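Local coordinates for uncharacterized protein (Bacteroides vulgatus, PDB 4FMR) that is of unknown function but probably binds DNA, pairing an HU/IHF-like DNA-binding domain with an immunoglobulin-like domain, at residues F146-T149 against N153-L156. Numbering follows the deposited sequence.
Sequences FSAT and NFTL
Phe154 rises from strand 153-159 to meet Phe146 and Ala148 in the interior of the immunoglobulin-like beta sandwich, where the edge strand 147-149 of one sheet faces strand 153-159 of the other. A chi1 of -166° turns CG of Phe154 away from its own backbone N and carries the ring across to the opposing strand. Ala148 CB lies 3.4 Å from Phe154 CD1, and Ser147 O, at the edge of that ring, 3.6 Å from Phe154 CE1. The far end of the ring meets Phe146: the two side chains cross at about a right angle, their planes inclined at 51° and Phe146 CD2 3.8 Å from Phe154 CZ, an oblique pair. Ile237 and Ile200 also pack on Phe154, and His235 stacks on the Phe146 ring. Replacing Phe154 by alanine is likely to open a gap between the two sheets, leaving the Ala148 methyl and atoms CD2 and CE2 of Phe146 without their aromatic neighbour. Leu156 completes the cluster, lying with CD2 in the plane of the Phe154 ring, at its edge; Leu156 CD2 also touches the edge of the Phe146 ring, 3.7 Å from Phe146 CE2.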
loop_
_atom_site.group_PDB
_atom_site.type_symbol
_atom_site.label_atom_id
_atom_site.label_comp_id
_atom_site.label_asym_id
_atom_site.label_seq_id
_atom_site.Cartn_x
_atom_site.Cartn_y
_atom_site.Cartn_z
ATOM N N PHE B 146 10.286 -3.923 -0.741
ATOM C CA PHE B 146 10.800 -5.167 -1.313
ATOM C C PHE B 146 9.719 -5.961 -2.041
ATOM O O PHE B 146 9.868 -7.166 -2.218
ATOM C CB PHE B 146 11.532 -6.058 -0.304
ATOM C CG PHE B 146 13.018 -5.824 -0.436
ATOM C CD1 PHE B 146 13.639 -4.798 0.261
ATOM C CD2 PHE B 146 13.775 -6.556 -1.343
ATOM C CE1 PHE B 146 15.001 -4.579 0.130
ATOM C CE2 PHE B 146 15.138 -6.314 -1.495
ATOM C CZ PHE B 146 15.736 -5.312 -0.777
ATOM N N SER B 147 8.668 -5.267 -2.519
ATOM C CA SER B 147 7.687 -5.811 -3.441
ATOM C C SER B 147 8.223 -5.462 -4.835
ATOM O O SER B 147 8.855 -4.415 -4.997
ATOM C CB SER B 147 6.286 -5.266 -3.178
ATOM O OG SER B 147 6.247 -3.877 -3.453
ATOM N N ALA B 148 8.054 -6.356 -5.809
ATOM C CA ALA B 148 8.638 -6.178 -7.131
ATOM C C ALA B 148 7.719 -6.693 -8.238
ATOM O O ALA B 148 6.783 -7.442 -7.974
ATOM C CB ALA B 148 9.978 -6.905 -7.188
ATOM N N THR B 149 7.995 -6.278 -9.467
ATOM C CA THR B 149 7.221 -6.652 -10.656
ATOM C C THR B 149 8.053 -7.587 -11.568
ATOM O O THR B 149 9.136 -7.204 -12.003
ATOM C CB THR B 149 6.781 -5.375 -11.418
ATOM O OG1 THR B 149 6.170 -4.441 -10.511
ATOM C CG2 THR B 149 5.817 -5.685 -12.549
ATOM N N ASN B 153 12.349 -4.048 -13.936
ATOM C CA ASN B 153 13.570 -3.786 -13.187
ATOM C C ASN B 153 13.375 -3.598 -11.697
ATOM O O ASN B 153 12.393 -3.047 -11.231
ATOM C CB ASN B 153 14.304 -2.568 -13.734
ATOM C CG ASN B 153 14.912 -2.834 -15.089
ATOM O OD1 ASN B 153 15.851 -3.631 -15.240
ATOM N ND2 ASN B 153 14.349 -2.218 -16.113
ATOM N N PHE B 154 14.385 -4.035 -10.964
ATOM C CA PHE B 154 14.455 -3.934 -9.529
ATOM C C PHE B 154 15.840 -3.438 -9.146
ATOM O O PHE B 154 16.828 -3.863 -9.751
ATOM C CB PHE B 154 14.130 -5.295 -8.875
ATOM C CG PHE B 154 13.861 -5.147 -7.401
ATOM C CD1 PHE B 154 12.621 -4.707 -6.944
ATOM C CD2 PHE B 154 14.873 -5.379 -6.462
ATOM C CE1 PHE B 154 12.391 -4.517 -5.581
ATOM C CE2 PHE B 154 14.637 -5.180 -5.092
ATOM C CZ PHE B 154 13.401 -4.749 -4.665
ATOM N N THR B 155 15.907 -2.508 -8.165
ATOM C CA THR B 155 17.185 -1.981 -7.668
ATOM C C THR B 155 17.428 -2.436 -6.222
ATOM O O THR B 155 16.586 -2.247 -5.359
ATOM C CB THR B 155 17.261 -0.437 -7.770
ATOM O OG1 THR B 155 17.029 -0.039 -9.117
ATOM C CG2 THR B 155 18.605 0.101 -7.334
ATOM N N LEU B 156 18.621 -2.943 -5.962
ATOM C CA LEU B 156 19.095 -3.349 -4.645
ATOM C C LEU B 156 20.158 -2.382 -4.159
ATOM O O LEU B 156 21.143 -2.164 -4.861
ATOM C CB LEU B 156 19.678 -4.775 -4.693
ATOM C CG LEU B 156 18.715 -5.879 -5.038
ATOM C CD1 LEU B 156 19.427 -7.014 -5.737
ATOM C CD2 LEU B 156 17.962 -6.324 -3.821
#